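Local coordinates for gamma-glutamyltranspeptidase (Ggt) (Helicobacter pylori 26695, PDB 5BPK), which probably cleaves the gamma-glutamyl bond of glutathione and related compounds and passes the glutamyl group to water or an acceptor, as an Ntn-hydrolase family member, at residues 274-279 against 287-292; 328-333 against 341-346. All coordinates share one frame; numbering follows the deposited sequence.

Contact 1 (274-279 against 287-292); sequences YKIISM and THLIQI
Water 1 joins M279 to T287: it donates to the carbonyl O of M279 at 2.7 Å and accepts from the backbone N of T287 at 3.0 Å. Direct contact is replaced by this bridge where strand 274-278 runs out, since M279 O and T287 N themselves stand 4.1 Å apart. Further along, the join is mainly apolar, without a direct hydrogen bond. I276 sends CG2, the branch lying opposite its backbone N, against the helix, where it meets I290 CG1 at 3.9 Å and, a little farther off, the CD2 methyl of L289. I276 and I290 run past each other in opposite senses, whereas L289 comes in at a slant. The same L289 CD2 rests 3.9 Å from S278 OG, a hydroxyl hydrogen-bonded to T77 OG1 and weakly to P76 O of the neighbouring chain. On the helix, H288 ND1 donates to Q291 OE1 at 2.8 Å; the oxygen lies in the ring plane, which favours this turn of the imidazole, while Q291 NE2 binds D325. The segment axes are 9.0 Å apart at 157°, nearly antiparallel. A helix layered on a beta-sheet that continues into the partner chain is consistent with the layered alpha/beta architecture of Ntn-hydrolases.

Contact 2 (328-333 against 341-346); sequences VYMGDA and DKLINK
L343 meets M330 and Y329 at unequal distances. The tight side is M330: in the conformer described here its SD lies 3.6 Å from L343 CD1, the nearest approach between the segments, although a second modelled conformer of the methionine leaves this closeness doubtful. In the first conformer the chain is bent at chi2 (-61°) and chi3 (-62°), which carries the sulfur over to the leucine methyl while the two side chains pass in opposite directions. T287 and H288 of helix 285-296 and L71 of the neighbouring chain also pack on M330. The loose side is Y329, partly exposed, whose ring atom CD2 stays 4.3 Å from L343 CD2 in an oblique approach; the tyrosine hydroxyl makes a weak hydrogen bond to P369 O. Beyond the contact, N345 occupies the N-cap position of helix 346-354, and its OD1 accepts from Y348 N. Both segments carry helix ends, 309-329 giving way at M330 and 340-343 at I344. With no hydrogen bond or ion pair between them, and only 108 Å² buried, their mutual attachment rests on dispersion and the exclusion of water around one leucine.

Overall arrangement
Contacts 1 and 2 illustrate how one helix can serve two neighbouring interfaces. Their centres are about 12 Å apart, and helix 285-296, which faces strand 274-278 in contact 1, turns H288, Q291 and the side chain of T287 toward contact 2. H288 NE2 lies 3.5 Å from M330 CG in the conformer described, and T287 CG2 is 3.7 Å from L343 CB; Q291 CG also approaches L343 O. Along the chain the contacts follow in series, helix 309-329 coming after helix 285-296 and ending in contact 2. The bound ligand lies about 10 Å from the side chain of M279 and about 11 Å from that of M330; at these distances neither side chain touches it.

Contact 1 (274-279 against 287-292)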
loop_
_atom_site.group_PDB
_atom_site.type_symbol
_atom_site.label_atom_id
_atom_site.label_comp_id
_atom_site.label_asym_id
_atom_site.label_seq_id
_atom_site.Cartn_x
_atom_site.Cartn_y
_atom_site.Cartn_z
ATOM N N TYR A 274 -17.269 15.649 4.020
ATOM C CA TYR A 274 -16.301 14.804 4.721
ATOM C C TYR A 274 -14.873 15.242 4.410
ATOM O O TYR A 274 -14.587 15.695 3.293
ATOM C CB TYR A 274 -16.459 13.335 4.303
ATOM C CG TYR A 274 -17.803 12.727 4.648
ATOM C CD1 TYR A 274 -18.891 12.860 3.788
ATOM C CD2 TYR A 274 -17.980 12.004 5.826
ATOM C CE1 TYR A 274 -20.136 12.293 4.099
ATOM C CE2 TYR A 274 -19.219 11.434 6.148
ATOM C CZ TYR A 274 -20.288 11.586 5.277
ATOM O OH TYR A 274 -21.505 11.028 5.581
ATOM N N LYS A 275 -13.978 15.081 5.384
ATOM C CA LYS A 275 -12.570 15.433 5.198
ATOM C C LYS A 275 -11.806 14.170 4.845
ATOM O O LYS A 275 -11.958 13.136 5.504
ATOM C CB LYS A 275 -11.997 16.067 6.468
ATOM C CG LYS A 275 -10.613 16.664 6.303
ATOM C CD LYS A 275 -10.041 17.157 7.626
ATOM C CE LYS A 275 -10.658 18.472 8.054
ATOM N NZ LYS A 275 -9.973 19.039 9.264
ATOM N N ILE A 276 -11.014 14.254 3.780
ATOM C CA ILE A 276 -10.195 13.144 3.299
ATOM C C ILE A 276 -8.755 13.402 3.738
ATOM O O ILE A 276 -8.187 14.445 3.396
ATOM C CB ILE A 276 -10.236 13.029 1.750
ATOM C CG1 ILE A 276 -11.677 13.040 1.203
ATOM C CG2 ILE A 276 -9.476 11.774 1.294
ATOM C CD1 ILE A 276 -12.555 11.899 1.722
ATOM N N ILE A 277 -8.189 12.467 4.507
ATOM C CA ILE A 277 -6.800 12.536 4.993
ATOM C C ILE A 277 -6.046 11.370 4.373
ATOM O O ILE A 277 -6.362 10.219 4.654
ATOM C CB ILE A 277 -6.716 12.412 6.542
ATOM C CG1 ILE A 277 -7.667 13.414 7.214
ATOM C CG2 ILE A 277 -5.262 12.580 7.042
ATOM C CD1 ILE A 277 -7.274 14.856 7.044
ATOM N N SER A 278 -5.040 11.652 3.554
ATOM C CA SER A 278 -4.328 10.582 2.857
ATOM C C SER A 278 -2.843 10.880 2.679
ATOM O O SER A 278 -2.342 11.919 3.153
ATOM C CB SER A 278 -5.023 10.272 1.521
ATOM O OG SER A 278 -4.566 9.043 0.969
ATOM N N MET A 279 -2.132 9.958 2.029
ATOM C CA MET A 279 -0.675 10.044 1.993
ATOM C C MET A 279 -0.147 10.975 0.923
ATOM O O MET A 279 -0.518 10.887 -0.253
ATOM C CB MET A 279 -0.029 8.682 1.821
ATOM C CG MET A 279 1.473 8.723 1.990
ATOM S SD MET A 279 1.962 9.198 3.667
ATOM C CE MET A 279 3.527 10.023 3.322
ATOM N N THR A 287 -2.867 12.323 -3.288
ATOM C CA THR A 287 -3.089 13.448 -4.183
ATOM C C THR A 287 -4.101 13.083 -5.254
ATOM O O THR A 287 -5.070 13.812 -5.474
ATOM C CB THR A 287 -1.766 13.910 -4.821
ATOM O OG1 THR A 287 -0.906 14.427 -3.796
ATOM C CG2 THR A 287 -1.988 14.973 -5.908
ATOM N N HIS A 288 -3.876 11.967 -5.941
ATOM C CA HIS A 288 -4.789 11.573 -7.007
ATOM C C HIS A 288 -6.158 11.092 -6.496
ATOM O O HIS A 288 -7.167 11.281 -7.174
ATOM C CB HIS A 288 -4.153 10.568 -7.957
ATOM C CG HIS A 288 -2.917 11.089 -8.614
ATOM N ND1 HIS A 288 -2.885 12.292 -9.281
ATOM C CD2 HIS A 288 -1.663 10.585 -8.685
ATOM C CE1 HIS A 288 -1.661 12.511 -9.732
ATOM N NE2 HIS A 288 -0.900 11.489 -9.382
ATOM N N LEU A 289 -6.188 10.494 -5.309
ATOM C CA LEU A 289 -7.442 10.113 -4.661
ATOM C C LEU A 289 -8.309 11.352 -4.499
ATOM O O LEU A 289 -9.466 11.369 -4.896
ATOM C CB LEU A 289 -7.160 9.500 -3.286
ATOM C CG LEU A 289 -8.348 9.327 -2.348
ATOM C CD1 LEU A 289 -9.403 8.457 -3.002
ATOM C CD2 LEU A 289 -7.860 8.764 -1.006
ATOM N N ILE A 290 -7.713 12.415 -3.968
ATOM C CA ILE A 290 -8.449 13.652 -3.696
ATOM C C ILE A 290 -8.825 14.360 -5.005
ATOM O O ILE A 290 -9.931 14.881 -5.140
ATOM C CB ILE A 290 -7.624 14.573 -2.755
ATOM C CG1 ILE A 290 -7.638 13.978 -1.342
ATOM C CG2 ILE A 290 -8.145 16.020 -2.753
ATOM C CD1 ILE A 290 -6.581 14.522 -0.428
ATOM N N GLN A 291 -7.892 14.369 -5.958
ATOM C CA GLN A 291 -8.138 14.900 -7.301
ATOM C C GLN A 291 -9.362 14.247 -7.964
ATOM O O GLN A 291 -10.237 14.942 -8.485
ATOM C CB GLN A 291 -6.886 14.691 -8.177
ATOM C CG GLN A 291 -7.004 15.181 -9.623
ATOM C CD GLN A 291 -5.738 14.926 -10.434
ATOM O OE1 GLN A 291 -4.795 14.277 -9.965
ATOM N NE2 GLN A 291 -5.725 15.413 -11.665
ATOM N N ILE A 292 -9.419 12.918 -7.942
ATOM C CA ILE A 292 -10.478 12.175 -8.643
ATOM C C ILE A 292 -11.832 12.400 -7.942
ATOM O O ILE A 292 -12.850 12.667 -8.587
ATOM C CB ILE A 292 -10.130 10.674 -8.763
ATOM C CG1 ILE A 292 -8.913 10.475 -9.673
ATOM C CG2 ILE A 292 -11.294 9.893 -9.331
ATOM C CD1 ILE A 292 -8.202 9.144 -9.468
HETATM O O HOH W 1 0.062 12.142 -2.589
#

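Contact 2 (328-333 against 341-346)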
loop_
_atom_site.group_PDB
_atom_site.type_symbol
_atom_site.label_atom_id
_atom_site.label_comp_id
_atom_site.label_asym_id
_atom_site.label_seq_id
_atom_site.Cartn_x
_atom_site.Cartn_y
_atom_site.Cartn_z
ATOM N N VAL A 328 4.012 12.699 -15.044
ATOM C CA VAL A 328 4.875 13.865 -15.213
ATOM C C VAL A 328 5.214 14.541 -13.888
ATOM O O VAL A 328 6.375 14.858 -13.622
ATOM C CB VAL A 328 4.201 14.908 -16.128
ATOM C CG1 VAL A 328 5.050 16.162 -16.213
ATOM C CG2 VAL A 328 3.953 14.314 -17.508
ATOM N N TYR A 329 4.202 14.757 -13.053
ATOM C CA TYR A 329 4.330 15.651 -11.887
ATOM C C TYR A 329 4.780 15.024 -10.580
ATOM O O TYR A 329 5.194 15.755 -9.676
ATOM C CB TYR A 329 3.021 16.400 -11.653
ATOM C CG TYR A 329 2.583 17.248 -12.822
ATOM C CD1 TYR A 329 3.347 18.337 -13.256
ATOM C CD2 TYR A 329 1.381 16.998 -13.462
ATOM C CE1 TYR A 329 2.923 19.124 -14.327
ATOM C CE2 TYR A 329 0.957 17.769 -14.520
ATOM C CZ TYR A 329 1.728 18.826 -14.950
ATOM O OH TYR A 329 1.279 19.583 -16.013
ATOM N N MET A 330 4.707 13.700 -10.464
ATOM C CA MET A 330 4.856 13.060 -9.158
ATOM C C MET A 330 6.206 12.361 -8.938
ATOM O O MET A 330 6.719 11.641 -9.799
ATOM C CB MET A 330 3.682 12.106 -8.919
ATOM C CG MET A 330 2.319 12.779 -9.088
ATOM S SD MET A 330 1.936 14.158 -7.969
ATOM C CE MET A 330 1.975 13.358 -6.369
ATOM N N GLY A 331 6.765 12.612 -7.758
ATOM C CA GLY A 331 8.017 12.009 -7.295
ATOM C C GLY A 331 8.234 12.411 -5.844
ATOM O O GLY A 331 7.364 13.024 -5.222
ATOM N N ASP A 332 9.396 12.072 -5.306
ATOM C CA ASP A 332 9.779 12.463 -3.942
ATOM C C ASP A 332 9.998 13.983 -3.902
ATOM O O ASP A 332 10.944 14.494 -4.499
ATOM C CB ASP A 332 11.061 11.716 -3.562
ATOM C CG ASP A 332 11.520 11.972 -2.139
ATOM O OD1 ASP A 332 10.964 12.845 -1.434
ATOM O OD2 ASP A 332 12.479 11.272 -1.731
ATOM N N ALA A 333 9.139 14.687 -3.167
ATOM C CA ALA A 333 9.187 16.147 -3.090
ATOM C C ALA A 333 10.435 16.693 -2.402
ATOM O O ALA A 333 10.714 17.891 -2.471
ATOM C CB ALA A 333 7.928 16.679 -2.409
ATOM N N ASP A 341 -0.716 21.028 -4.391
ATOM C CA ASP A 341 -1.779 22.013 -4.185
ATOM C C ASP A 341 -2.549 22.302 -5.473
ATOM O O ASP A 341 -3.760 22.496 -5.424
ATOM C CB ASP A 341 -1.220 23.321 -3.603
ATOM C CG ASP A 341 -0.890 23.215 -2.115
ATOM O OD1 ASP A 341 -1.269 22.219 -1.460
ATOM O OD2 ASP A 341 -0.252 24.147 -1.588
ATOM N N LYS A 342 -1.857 22.335 -6.610
ATOM C CA LYS A 342 -2.532 22.548 -7.898
ATOM C C LYS A 342 -3.363 21.331 -8.301
ATOM O O LYS A 342 -4.466 21.472 -8.818
ATOM C CB LYS A 342 -1.530 22.898 -9.009
ATOM C CG LYS A 342 -0.877 24.272 -8.844
ATOM C CD LYS A 342 0.180 24.509 -9.907
ATOM C CE LYS A 342 0.883 25.844 -9.717
ATOM N NZ LYS A 342 1.870 26.082 -10.807
ATOM N N LEU A 343 -2.828 20.135 -8.077
ATOM C CA LEU A 343 -3.524 18.908 -8.451
ATOM C C LEU A 343 -4.800 18.664 -7.630
ATOM O O LEU A 343 -5.749 18.079 -8.147
ATOM C CB LEU A 343 -2.577 17.695 -8.361
ATOM C CG LEU A 343 -1.440 17.650 -9.393
ATOM C CD1 LEU A 343 -0.461 16.551 -9.034
ATOM C CD2 LEU A 343 -1.963 17.478 -10.849
ATOM N N ILE A 344 -4.818 19.111 -6.373
ATOM C CA ILE A 344 -5.992 18.932 -5.509
ATOM C C ILE A 344 -6.890 20.163 -5.467
ATOM O O ILE A 344 -7.850 20.204 -4.698
ATOM C CB ILE A 344 -5.626 18.462 -4.060
ATOM C CG1 ILE A 344 -4.886 19.547 -3.248
ATOM C CG2 ILE A 344 -4.804 17.185 -4.123
ATOM C CD1 ILE A 344 -4.579 19.147 -1.800
ATOM N N ASN A 345 -6.574 21.167 -6.282
ATOM C CA ASN A 345 -7.395 22.382 -6.365
ATOM C C ASN A 345 -8.747 22.055 -6.989
ATOM O O ASN A 345 -8.809 21.480 -8.062
ATOM C CB ASN A 345 -6.664 23.433 -7.206
ATOM C CG ASN A 345 -7.411 24.740 -7.303
ATOM O OD1 ASN A 345 -8.255 24.914 -8.176
ATOM N ND2 ASN A 345 -7.064 25.685 -6.444
ATOM N N LYS A 346 -9.831 22.439 -6.318
ATOM C CA LYS A 346 -11.162 22.154 -6.842
ATOM C C LYS A 346 -11.476 22.864 -8.164
ATOM O O LYS A 346 -12.255 22.342 -8.942
ATOM C CB LYS A 346 -12.241 22.417 -5.795
ATOM C CG LYS A 346 -12.216 21.388 -4.647
ATOM C CD LYS A 346 -13.381 21.555 -3.703
ATOM C CE LYS A 346 -13.273 20.609 -2.526
ATOM N NZ LYS A 346 -13.568 19.182 -2.842
#